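Local coordinates for extracellular ligand-binding receptor (Sphaerobacter thermophilus, PDB 4ZPJ), which probably serves as the substrate-binding component of an ABC transporter, a two-lobed receptor of the leucine-binding protein family that carries zinc ions in the crystal, at residues V149-L154 with G335-A340; E207-F212 with E226-I231; R265-Y270 with I279-S284; L352-G357 with L366-A371. All blocks are in the same frame, centred on the assembly; numbering follows the deposited sequence.

Contact 1 of 4, residues V149-L154 with G335-A340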
loop_
_atom_site.group_PDB
_atom_site.type_symbol
_atom_site.label_atom_id
_atom_site.label_comp_id
_atom_site.label_asym_id
_atom_site.label_seq_id
_atom_site.Cartn_x
_atom_site.Cartn_y
_atom_site.Cartn_z
ATOM N N VAL A 149 6.022 9.463 -1.813
ATOM C CA VAL A 149 4.681 8.967 -2.050
ATOM C C VAL A 149 4.292 7.879 -1.075
ATOM O O VAL A 149 4.957 6.836 -0.990
ATOM C CB VAL A 149 4.549 8.442 -3.460
ATOM C CG1 VAL A 149 3.160 7.858 -3.678
ATOM C CG2 VAL A 149 4.765 9.613 -4.401
ATOM N N THR A 150 3.210 8.126 -0.325
ATOM C CA THR A 150 2.819 7.196 0.733
ATOM C C THR A 150 1.659 6.286 0.333
ATOM O O THR A 150 1.314 5.352 1.073
ATOM C CB THR A 150 2.480 7.961 2.028
ATOM O OG1 THR A 150 1.466 8.948 1.765
ATOM C CG2 THR A 150 3.716 8.704 2.535
ATOM N N ASN A 151 1.041 6.521 -0.823
ATOM C CA ASN A 151 -0.051 5.626 -1.219
ATOM C C ASN A 151 -0.092 5.358 -2.684
ATOM O O ASN A 151 0.304 4.296 -3.074
ATOM C CB ASN A 151 -1.408 6.110 -0.700
ATOM C CG ASN A 151 -2.489 5.070 -0.877
ATOM O OD1 ASN A 151 -2.453 3.969 -0.249
ATOM N ND2 ASN A 151 -3.363 5.327 -1.804
ATOM N N ALA A 152 -0.548 6.307 -3.497
ATOM C CA ALA A 152 -0.683 6.169 -4.949
ATOM C C ALA A 152 0.214 5.083 -5.579
ATOM O O ALA A 152 1.417 5.268 -5.703
ATOM C CB ALA A 152 -0.401 7.502 -5.612
ATOM N N GLY A 153 -0.378 3.972 -5.996
ATOM C CA GLY A 153 0.407 2.774 -6.359
ATOM C C GLY A 153 0.633 2.672 -7.868
ATOM O O GLY A 153 1.245 1.695 -8.357
ATOM N N LEU A 154 0.135 3.668 -8.590
ATOM C CA LEU A 154 0.403 3.839 -10.049
ATOM C C LEU A 154 1.749 3.250 -10.521
ATOM O O LEU A 154 2.827 3.765 -10.190
ATOM C CB LEU A 154 0.373 5.339 -10.406
ATOM C CG LEU A 154 0.460 5.669 -11.895
ATOM C CD1 LEU A 154 -0.750 5.109 -12.641
ATOM C CD2 LEU A 154 0.586 7.172 -12.165
ATOM N N GLY A 335 -3.505 -0.509 10.398
ATOM C CA GLY A 335 -3.543 -1.279 9.198
ATOM C C GLY A 335 -2.566 -0.805 8.156
ATOM O O GLY A 335 -1.522 -0.228 8.472
ATOM N N LEU A 336 -2.942 -1.028 6.897
ATOM C CA LEU A 336 -2.039 -0.894 5.777
ATOM C C LEU A 336 -1.616 0.536 5.516
ATOM O O LEU A 336 -0.425 0.827 5.294
ATOM C CB LEU A 336 -2.772 -1.399 4.523
ATOM C CG LEU A 336 -2.154 -2.655 3.950
ATOM C CD1 LEU A 336 -3.185 -3.553 3.290
ATOM C CD2 LEU A 336 -1.107 -2.153 2.960
ATOM N N VAL A 337 -2.627 1.397 5.442
ATOM C CA VAL A 337 -2.418 2.798 5.238
ATOM C C VAL A 337 -1.698 3.494 6.412
ATOM O O VAL A 337 -0.976 4.448 6.199
ATOM C CB VAL A 337 -3.742 3.529 4.882
ATOM C CG1 VAL A 337 -4.267 2.995 3.554
ATOM C CG2 VAL A 337 -4.800 3.347 5.991
ATOM N N ASP A 338 -1.944 3.056 7.629
ATOM C CA ASP A 338 -1.217 3.548 8.792
ATOM C C ASP A 338 0.209 3.108 8.661
ATOM O O ASP A 338 1.097 3.868 8.951
ATOM C CB ASP A 338 -1.774 3.004 10.115
ATOM C CG ASP A 338 -3.312 3.170 10.252
ATOM O OD1 ASP A 338 -3.796 4.297 10.420
ATOM O OD2 ASP A 338 -4.013 2.136 10.260
ATOM N N TYR A 339 0.437 1.859 8.237
ATOM C CA TYR A 339 1.779 1.341 8.108
ATOM C C TYR A 339 2.585 2.153 7.094
ATOM O O TYR A 339 3.776 2.552 7.329
ATOM C CB TYR A 339 1.746 -0.154 7.700
ATOM C CG TYR A 339 3.115 -0.637 7.250
ATOM C CD1 TYR A 339 4.110 -0.900 8.157
ATOM C CD2 TYR A 339 3.427 -0.717 5.896
ATOM C CE1 TYR A 339 5.380 -1.329 7.729
ATOM C CE2 TYR A 339 4.701 -1.076 5.456
ATOM C CZ TYR A 339 5.663 -1.409 6.353
ATOM O OH TYR A 339 6.908 -1.805 5.869
ATOM N N ALA A 340 1.961 2.383 5.948
ATOM C CA ALA A 340 2.641 3.057 4.845
ATOM C C ALA A 340 2.999 4.518 5.177
ATOM O O ALA A 340 4.104 4.965 4.848
ATOM C CB ALA A 340 1.795 2.989 3.572
#
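Ala340 turns its CB toward the loop 149-154 and rests against the backbone oxygen of Thr150, with CB and O 3.5 Å apart. That meeting of a methyl with a carbonyl brings the CA atoms of Thr150 and Ala340 to 5.8 Å, and no hydrogen bond crosses the contact. One turn earlier, Val337 offers CG1 to the amide of Asn151, a looser approach of 4.3 Å from OD1 to CG1. With CG anti to its backbone N (chi1 -169°), Asn151 carries its amide nearer the helix than its CB bond would suggest. The polar end is held by others: ND2 donates to Thr128 O, and OD1 takes a weak bond from Asn70 ND2 of helix 68-84, a helix that Val337 also touches. The loop follows strand 147-149 of the mixed six-stranded sheet, while Val337 and Ala340 lie in the first turns of helix 336-354; in this periplasmic-binding-protein fold the contact sits near the centre of the chain, consistent with a place close to the junction of the lobes. Gly335 is the N-cap of that helix. Its N donates to OD2 of Asp338, three residues on, at 2.7 Å, nearly straight at 171° and on the anti lone pair, which ties down the first turn. Asp338 OD1 is salt-bridged to Arg76 NE, so both carboxylate oxygens are engaged.

Contact 2 of 4, residues E207-F212 with E226-I231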
loop_
_atom_site.group_PDB
_atom_site.type_symbol
_atom_site.label_atom_id
_atom_site.label_comp_id
_atom_site.label_asym_id
_atom_site.label_seq_id
_atom_site.Cartn_x
_atom_site.Cartn_y
_atom_site.Cartn_z
ATOM N N GLU A 207 -3.780 -3.336 -13.024
ATOM C CA GLU A 207 -2.352 -3.448 -12.696
ATOM C C GLU A 207 -2.106 -4.565 -11.719
ATOM O O GLU A 207 -1.073 -5.235 -11.826
ATOM C CB GLU A 207 -1.798 -2.133 -12.162
ATOM C CG GLU A 207 -1.834 -0.995 -13.210
ATOM C CD GLU A 207 -1.213 0.319 -12.748
ATOM O OE1 GLU A 207 -0.739 0.422 -11.574
ATOM O OE2 GLU A 207 -1.180 1.254 -13.586
ATOM N N GLU A 208 -3.023 -4.765 -10.760
ATOM C CA GLU A 208 -2.951 -5.917 -9.825
ATOM C C GLU A 208 -3.131 -7.276 -10.522
ATOM O O GLU A 208 -2.440 -8.264 -10.189
ATOM C CB GLU A 208 -4.013 -5.792 -8.784
ATOM C CG GLU A 208 -3.799 -4.656 -7.792
ATOM C CD GLU A 208 -3.105 -5.092 -6.482
ATOM O OE1 GLU A 208 -2.955 -6.331 -6.255
ATOM O OE2 GLU A 208 -2.773 -4.182 -5.663
HETATM N N MSE A 209 -4.046 -7.335 -11.495
HETATM C CA MSE A 209 -4.229 -8.570 -12.279
HETATM C C MSE A 209 -2.952 -8.879 -13.040
HETATM O O MSE A 209 -2.467 -10.028 -13.051
HETATM C CB MSE A 209 -5.446 -8.518 -13.218
HETATM C CG MSE A 209 -6.687 -8.715 -12.369
HETATM SE SE MSE A 209 -8.326 -9.001 -13.439
HETATM C CE MSE A 209 -8.170 -7.515 -14.687
ATOM N N ALA A 210 -2.381 -7.854 -13.657
ATOM C CA ALA A 210 -1.186 -8.019 -14.475
ATOM C C ALA A 210 0.008 -8.435 -13.666
ATOM O O ALA A 210 0.834 -9.196 -14.145
ATOM C CB ALA A 210 -0.886 -6.728 -15.226
ATOM N N ALA A 211 0.097 -7.977 -12.421
ATOM C CA ALA A 211 1.244 -8.277 -11.602
ATOM C C ALA A 211 1.113 -9.712 -11.122
ATOM O O ALA A 211 2.087 -10.450 -11.087
ATOM C CB ALA A 211 1.351 -7.287 -10.451
ATOM N N PHE A 212 -0.116 -10.116 -10.803
ATOM C CA PHE A 212 -0.364 -11.471 -10.374
ATOM C C PHE A 212 -0.093 -12.472 -11.489
ATOM O O PHE A 212 0.553 -13.473 -11.267
ATOM C CB PHE A 212 -1.780 -11.653 -9.859
ATOM C CG PHE A 212 -1.954 -12.902 -9.043
ATOM C CD1 PHE A 212 -2.175 -14.134 -9.657
ATOM C CD2 PHE A 212 -1.838 -12.860 -7.650
ATOM C CE1 PHE A 212 -2.319 -15.287 -8.918
ATOM C CE2 PHE A 212 -2.015 -14.010 -6.899
ATOM C CZ PHE A 212 -2.245 -15.227 -7.535
ATOM N N GLU A 226 -10.017 -13.569 -17.120
ATOM C CA GLU A 226 -10.082 -12.376 -16.266
ATOM C C GLU A 226 -11.533 -11.929 -16.244
ATOM O O GLU A 226 -12.153 -11.784 -17.290
ATOM C CB GLU A 226 -9.240 -11.227 -16.834
ATOM C CG GLU A 226 -7.769 -11.550 -17.134
ATOM C CD GLU A 226 -6.931 -10.315 -17.534
ATOM O OE1 GLU A 226 -5.719 -10.490 -17.834
ATOM O OE2 GLU A 226 -7.455 -9.167 -17.567
ATOM N N VAL A 227 -12.068 -11.723 -15.048
ATOM C CA VAL A 227 -13.396 -11.214 -14.868
ATOM C C VAL A 227 -13.350 -9.906 -14.070
ATOM O O VAL A 227 -12.880 -9.807 -12.914
ATOM C CB VAL A 227 -14.313 -12.216 -14.140
ATOM C CG1 VAL A 227 -15.744 -11.666 -14.039
ATOM C CG2 VAL A 227 -14.338 -13.555 -14.863
ATOM N N VAL A 228 -13.918 -8.905 -14.676
ATOM C CA VAL A 228 -13.919 -7.604 -14.119
ATOM C C VAL A 228 -15.356 -7.177 -13.764
ATOM O O VAL A 228 -16.323 -7.580 -14.422
ATOM C CB VAL A 228 -13.203 -6.725 -15.120
ATOM C CG1 VAL A 228 -13.954 -5.458 -15.389
ATOM C CG2 VAL A 228 -11.765 -6.509 -14.631
ATOM N N ALA A 229 -15.487 -6.400 -12.687
ATOM C CA ALA A 229 -16.780 -5.932 -12.198
ATOM C C ALA A 229 -16.717 -4.432 -11.974
ATOM O O ALA A 229 -15.714 -3.983 -11.462
ATOM C CB ALA A 229 -17.107 -6.639 -10.899
ATOM N N PRO A 230 -17.766 -3.651 -12.380
ATOM C CA PRO A 230 -17.621 -2.193 -12.186
ATOM C C PRO A 230 -17.400 -1.802 -10.740
ATOM O O PRO A 230 -17.860 -2.484 -9.822
ATOM C CB PRO A 230 -18.963 -1.617 -12.647
ATOM C CG PRO A 230 -19.608 -2.688 -13.477
ATOM C CD PRO A 230 -19.066 -4.008 -12.970
ATOM N N ILE A 231 -16.756 -0.666 -10.538
ATOM C CA ILE A 231 -16.711 -0.069 -9.221
ATOM C C ILE A 231 -18.140 0.116 -8.722
ATOM O O ILE A 231 -18.993 0.524 -9.516
ATOM C CB ILE A 231 -16.068 1.330 -9.235
ATOM C CG1 ILE A 231 -14.651 1.292 -9.788
ATOM C CG2 ILE A 231 -16.072 1.910 -7.821
ATOM C CD1 ILE A 231 -13.651 0.984 -8.739
#
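The carboxylate of Glu226 is the flat group that meets the helix: Met209, a selenomethionine in this crystal, sets its CE on one side of the carboxylate plane, displaced past the OE2 rim, with CE and OE2 3.4 Å apart. The other oxygen, OE1, is tied to Arg213 in a salt bridge, so the charged end belongs mainly to that arginine and the methyl is a second neighbour. Glu226 reaches there fully stretched beyond CG, whereas the Met209 chain bends at its last torsion (chi3 -49°), which swings CE round toward the strand. The same CE also rests on Val228 CG2 at 3.7 Å, the two side chains crossing at about a right angle, while SE lies 4.2 Å from Glu226 CB. Met209 thus covers two residues that alternate along strand 222-229, skipping Val227, whose side chain points away. Helix 203-218 and this strand are consecutive parts of a beta-alpha-beta unit, and the strand is an outermost one of its parallel sheet. Val228 also touches Asp201, which with His206 coordinates a zinc ion about 5 Å from the valine side chain. No hydrogen bond joins the segments: the contact is apolar on the Val228 side, and at Glu226 a methyl beside selenium, probably slightly polarised, lies against an anionic oxygen, an attraction likely to be weak.

Contact 3 of 4, residues R265-Y270 with I279-S284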
loop_
_atom_site.group_PDB
_atom_site.type_symbol
_atom_site.label_atom_id
_atom_site.label_comp_id
_atom_site.label_asym_id
_atom_site.label_seq_id
_atom_site.Cartn_x
_atom_site.Cartn_y
_atom_site.Cartn_z
ATOM N N ARG A 265 -18.560 -6.708 0.170
ATOM C CA ARG A 265 -19.694 -7.360 -0.547
ATOM C C ARG A 265 -19.207 -8.587 -1.382
ATOM O O ARG A 265 -19.850 -9.637 -1.404
ATOM C CB ARG A 265 -20.468 -6.336 -1.420
ATOM C CG ARG A 265 -21.339 -5.356 -0.624
ATOM C CD ARG A 265 -22.273 -4.556 -1.569
ATOM N NE ARG A 265 -21.431 -3.852 -2.554
ATOM C CZ ARG A 265 -20.821 -2.666 -2.364
ATOM N NH1 ARG A 265 -21.029 -1.960 -1.243
ATOM N NH2 ARG A 265 -20.027 -2.164 -3.320
ATOM N N PHE A 266 -18.049 -8.473 -2.017
ATOM C CA PHE A 266 -17.550 -9.604 -2.755
ATOM C C PHE A 266 -17.236 -10.821 -1.847
ATOM O O PHE A 266 -17.709 -11.942 -2.114
ATOM C CB PHE A 266 -16.308 -9.255 -3.570
ATOM C CG PHE A 266 -15.686 -10.452 -4.241
ATOM C CD1 PHE A 266 -16.172 -10.917 -5.430
ATOM C CD2 PHE A 266 -14.647 -11.141 -3.633
ATOM C CE1 PHE A 266 -15.614 -12.044 -6.032
ATOM C CE2 PHE A 266 -14.084 -12.279 -4.216
ATOM C CZ PHE A 266 -14.567 -12.731 -5.424
ATOM N N LEU A 267 -16.437 -10.616 -0.798
ATOM C CA LEU A 267 -16.045 -11.757 0.041
ATOM C C LEU A 267 -17.233 -12.384 0.682
ATOM O O LEU A 267 -17.372 -13.594 0.679
ATOM C CB LEU A 267 -15.038 -11.348 1.107
ATOM C CG LEU A 267 -13.665 -11.239 0.475
ATOM C CD1 LEU A 267 -12.693 -10.540 1.378
ATOM C CD2 LEU A 267 -13.172 -12.620 0.103
ATOM N N VAL A 268 -18.149 -11.569 1.170
ATOM C CA VAL A 268 -19.283 -12.107 1.888
ATOM C C VAL A 268 -20.128 -12.913 0.893
ATOM O O VAL A 268 -20.635 -13.980 1.238
ATOM C CB VAL A 268 -20.147 -10.981 2.575
ATOM C CG1 VAL A 268 -21.572 -11.449 2.851
ATOM C CG2 VAL A 268 -19.525 -10.490 3.889
ATOM N N GLN A 269 -20.282 -12.424 -0.333
ATOM C CA GLN A 269 -21.166 -13.115 -1.287
ATOM C C GLN A 269 -20.469 -14.333 -1.874
ATOM O O GLN A 269 -21.093 -15.337 -2.209
ATOM C CB GLN A 269 -21.678 -12.175 -2.381
ATOM C CG GLN A 269 -22.516 -11.006 -1.821
ATOM C CD GLN A 269 -22.962 -10.020 -2.901
ATOM O OE1 GLN A 269 -22.963 -10.325 -4.090
ATOM N NE2 GLN A 269 -23.323 -8.833 -2.489
ATOM N N TYR A 270 -19.166 -14.257 -1.946
ATOM C CA TYR A 270 -18.375 -15.410 -2.341
ATOM C C TYR A 270 -18.651 -16.577 -1.405
ATOM O O TYR A 270 -18.811 -17.700 -1.863
ATOM C CB TYR A 270 -16.898 -15.049 -2.399
ATOM C CG TYR A 270 -16.041 -16.063 -3.091
ATOM C CD1 TYR A 270 -15.847 -16.016 -4.490
ATOM C CD2 TYR A 270 -15.416 -17.063 -2.386
ATOM C CE1 TYR A 270 -15.042 -16.937 -5.141
ATOM C CE2 TYR A 270 -14.594 -17.977 -3.030
ATOM C CZ TYR A 270 -14.408 -17.907 -4.397
ATOM O OH TYR A 270 -13.634 -18.842 -5.024
ATOM N N ILE A 279 -14.200 -23.462 -4.337
ATOM C CA ILE A 279 -13.147 -22.879 -5.160
ATOM C C ILE A 279 -12.192 -22.022 -4.314
ATOM O O ILE A 279 -12.579 -20.972 -3.800
ATOM C CB ILE A 279 -13.770 -22.034 -6.271
ATOM C CG1 ILE A 279 -14.554 -22.923 -7.223
ATOM C CG2 ILE A 279 -12.722 -21.322 -7.078
ATOM C CD1 ILE A 279 -15.575 -22.135 -8.024
ATOM N N PRO A 280 -10.940 -22.473 -4.167
ATOM C CA PRO A 280 -9.997 -21.685 -3.359
ATOM C C PRO A 280 -9.848 -20.281 -3.862
ATOM O O PRO A 280 -9.792 -20.046 -5.058
ATOM C CB PRO A 280 -8.662 -22.453 -3.493
ATOM C CG PRO A 280 -9.098 -23.882 -3.803
ATOM C CD PRO A 280 -10.343 -23.736 -4.651
ATOM N N LEU A 281 -9.747 -19.356 -2.934
ATOM C CA LEU A 281 -9.693 -17.951 -3.271
ATOM C C LEU A 281 -8.505 -17.329 -2.568
ATOM O O LEU A 281 -8.307 -17.574 -1.370
ATOM C CB LEU A 281 -10.971 -17.288 -2.805
ATOM C CG LEU A 281 -10.981 -15.773 -2.783
ATOM C CD1 LEU A 281 -10.865 -15.222 -4.181
ATOM C CD2 LEU A 281 -12.266 -15.313 -2.138
ATOM N N ILE A 282 -7.732 -16.517 -3.307
ATOM C CA ILE A 282 -6.667 -15.741 -2.737
ATOM C C ILE A 282 -7.116 -14.308 -2.903
ATOM O O ILE A 282 -7.176 -13.778 -4.031
ATOM C CB ILE A 282 -5.337 -15.974 -3.453
ATOM C CG1 ILE A 282 -4.878 -17.408 -3.219
ATOM C CG2 ILE A 282 -4.317 -14.947 -3.004
ATOM C CD1 ILE A 282 -3.639 -17.803 -3.959
ATOM N N PRO A 283 -7.503 -13.687 -1.791
ATOM C CA PRO A 283 -7.826 -12.304 -1.832
ATOM C C PRO A 283 -6.592 -11.490 -1.880
ATOM O O PRO A 283 -5.533 -11.901 -1.401
ATOM C CB PRO A 283 -8.492 -12.024 -0.486
ATOM C CG PRO A 283 -8.549 -13.294 0.253
ATOM C CD PRO A 283 -7.592 -14.245 -0.432
ATOM N N SER A 284 -6.736 -10.296 -2.422
ATOM C CA SER A 284 -5.707 -9.298 -2.252
ATOM C C SER A 284 -5.607 -8.941 -0.776
ATOM O O SER A 284 -6.633 -8.866 -0.061
ATOM C CB SER A 284 -6.052 -8.041 -3.048
ATOM O OG SER A 284 -5.355 -6.927 -2.549
#
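Tyr270 and Leu281 lie alongside each other, pointing opposite ways, one reaching from helix 261-272 and the other from strand 281-283. Leu281 CD2 lies over one face of the tyrosine ring, 3.8 Å from its centroid and 19° off the normal, a CH-pi contact. Both residues hold CG anti to the backbone N (chi1 -167° for Tyr270), which sends the phenol past the leucine to the backbone beyond. There Tyr270 OH donates to Ile279 O at 2.7 Å; the acceptor lies at the ring edge in the ring plane, but the hydroxyl stands above the carbonyl plane. Ile279 CG2 is against the same hydroxyl, 3.3 Å from OH. Leu281 CD2 has further company: Leu267 CD2, from a side chain set at a slant to it, touches it at 3.6 Å, and Phe266 CE2 comes within 4.1 Å. Phe266 in turn stacks on His198 of strand 194-200, two strands in from 281-283. Helix and strand run nearly antiparallel, their short axes at 163° and 11.5 Å apart, as helix and following strand do in a beta-alpha-beta unit, here at the 281-283 edge of a parallel sheet. A phenylalanine at Tyr270 would probably leave Ile279 O without its phenol donor and the ring less firmly fixed. Chemically, the contact is a buried leucine methyl packed among two rings and another leucine, with one hydroxyl bond fixing how far the tyrosine reaches.

Contact 4 of 4, residues L352-G357 with L366-A371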
loop_
_atom_site.group_PDB
_atom_site.type_symbol
_atom_site.label_atom_id
_atom_site.label_comp_id
_atom_site.label_asym_id
_atom_site.label_seq_id
_atom_site.Cartn_x
_atom_site.Cartn_y
_atom_site.Cartn_z
ATOM N N LEU A 352 16.628 13.124 7.489
ATOM C CA LEU A 352 16.894 14.390 8.129
ATOM C C LEU A 352 17.940 14.295 9.231
ATOM O O LEU A 352 18.720 15.223 9.437
ATOM C CB LEU A 352 15.625 14.949 8.684
ATOM C CG LEU A 352 14.608 15.496 7.650
ATOM C CD1 LEU A 352 13.549 16.267 8.376
ATOM C CD2 LEU A 352 15.214 16.417 6.641
ATOM N N THR A 353 17.952 13.177 9.934
ATOM C CA THR A 353 18.943 12.935 10.952
ATOM C C THR A 353 20.309 12.872 10.308
ATOM O O THR A 353 21.230 13.538 10.782
ATOM C CB THR A 353 18.657 11.624 11.699
ATOM O OG1 THR A 353 17.392 11.726 12.347
ATOM C CG2 THR A 353 19.732 11.317 12.728
ATOM N N ALA A 354 20.436 12.100 9.226
ATOM C CA ALA A 354 21.733 11.887 8.568
ATOM C C ALA A 354 22.362 13.168 8.039
ATOM O O ALA A 354 23.559 13.317 8.073
ATOM C CB ALA A 354 21.563 10.902 7.426
ATOM N N ILE A 355 21.558 14.084 7.512
ATOM C CA ILE A 355 22.075 15.401 7.083
ATOM C C ILE A 355 21.917 16.504 8.136
ATOM O O ILE A 355 21.962 17.716 7.806
ATOM C CB ILE A 355 21.400 15.898 5.792
ATOM C CG1 ILE A 355 19.925 16.242 6.031
ATOM C CG2 ILE A 355 21.540 14.864 4.677
ATOM C CD1 ILE A 355 19.288 16.999 4.893
ATOM N N ASP A 356 21.709 16.117 9.392
ATOM C CA ASP A 356 21.668 17.080 10.495
ATOM C C ASP A 356 20.687 18.262 10.209
ATOM O O ASP A 356 20.925 19.394 10.605
ATOM C CB ASP A 356 23.113 17.575 10.795
ATOM C CG ASP A 356 23.355 17.908 12.289
ATOM O OD1 ASP A 356 22.726 17.276 13.168
ATOM O OD2 ASP A 356 24.206 18.790 12.591
ATOM N N GLY A 357 19.575 17.970 9.532
ATOM C CA GLY A 357 18.556 18.966 9.248
ATOM C C GLY A 357 18.852 19.949 8.150
ATOM O O GLY A 357 18.005 20.806 7.852
ATOM N N LEU A 366 18.706 14.248 -1.047
ATOM C CA LEU A 366 18.418 13.159 -1.968
ATOM C C LEU A 366 19.318 11.973 -1.813
ATOM O O LEU A 366 18.816 10.830 -1.916
ATOM C CB LEU A 366 18.539 13.594 -3.406
ATOM C CG LEU A 366 17.570 14.657 -3.905
ATOM C CD1 LEU A 366 17.891 14.886 -5.378
ATOM C CD2 LEU A 366 16.146 14.216 -3.774
ATOM N N GLU A 367 20.621 12.226 -1.617
ATOM C CA GLU A 367 21.559 11.168 -1.405
ATOM C C GLU A 367 21.220 10.505 -0.078
ATOM O O GLU A 367 21.297 9.278 0.018
ATOM C CB GLU A 367 23.051 11.620 -1.463
ATOM C CG GLU A 367 23.461 12.442 -2.715
ATOM C CD GLU A 367 24.889 12.204 -3.266
ATOM O OE1 GLU A 367 25.111 11.118 -3.859
ATOM O OE2 GLU A 367 25.781 13.115 -3.185
ATOM N N ALA A 368 20.791 11.273 0.940
ATOM C CA ALA A 368 20.426 10.631 2.230
ATOM C C ALA A 368 19.125 9.760 2.089
ATOM O O ALA A 368 19.070 8.603 2.552
ATOM C CB ALA A 368 20.330 11.633 3.388
ATOM N N LEU A 369 18.123 10.277 1.407
ATOM C CA LEU A 369 16.902 9.474 1.145
ATOM C C LEU A 369 17.232 8.192 0.397
ATOM O O LEU A 369 16.757 7.126 0.801
ATOM C CB LEU A 369 15.881 10.241 0.360
ATOM C CG LEU A 369 15.264 11.352 1.158
ATOM C CD1 LEU A 369 14.741 12.420 0.209
ATOM C CD2 LEU A 369 14.140 10.840 2.061
ATOM N N LYS A 370 18.060 8.274 -0.650
ATOM C CA LYS A 370 18.439 7.060 -1.377
ATOM C C LYS A 370 19.058 5.968 -0.474
ATOM O O LYS A 370 18.890 4.752 -0.734
ATOM C CB LYS A 370 19.432 7.336 -2.521
ATOM C CG LYS A 370 18.822 7.966 -3.740
ATOM C CD LYS A 370 19.665 7.766 -5.011
ATOM C CE LYS A 370 19.198 6.494 -5.690
ATOM N NZ LYS A 370 20.201 5.984 -6.650
ATOM N N ALA A 371 19.806 6.408 0.539
ATOM C CA ALA A 371 20.533 5.501 1.444
ATOM C C ALA A 371 19.734 5.068 2.674
ATOM O O ALA A 371 20.209 4.301 3.491
ATOM C CB ALA A 371 21.846 6.179 1.891
#
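This is a small apolar contact at the surface, between the C-terminal end of helix 336-354 and helix 362-371, which follows it in the chain; it lies about 24 Å from the chain's centre. Ala368 is the centre of the contact. Its CB points toward the end of the first helix and meets Ile355 CG2, just past it, at 3.7 Å and Ala354 CB at 4.3 Å, so three methyl groups make the whole touch. Short side chains allow the CA atoms of Ala354 and Ala368 to approach to 6.6 Å. Ile355 places CG1 between the backbone N and the carbonyl carbon (chi1 68°), which leaves CG2 anti to the carbonyl carbon and directed at the alanine. Deeper in, Leu369 packs on Val347 and Ala351 of the first helix, and both Leu366 and Leu369 reach Phe169 on the edge strand 168-170, tying the second helix to the sheet. Ile355 sits just where the first helix stops. Beyond it, Asp356 takes a positive phi of 51°, Gly357 N bonds to Leu352 O at 2.9 Å, and Asp356 N bonds to Thr353 O at 3.0 Å: a Schellman motif, with Asp356 as the C-prime residue, ends the helix.

How the contacts relate
Contacts 2 and 3 belong to one parallel sheet, one at each of its outermost strands, 222-229 and 281-283; their centres are about 14 Å apart, and along the chain both are nested inside the loop closed by contact 1. Contact 1 lies near the chain's centre, about 20 Å from contact 2 between centres, and touches it where Glu207 OE1 comes 3.9 Å from Leu154 C. Helix 336-354 links contact 1 to contact 4, about 22 Å away between centres. Contact 4, far from the annotated sites, is centred about 38 and 43 Å from contacts 2 and 3. Zinc lies nearest contact 2, then contact 3 (about 7 Å from the Ile279 side chain), then contact 1 (about 11 Å from that of Val337).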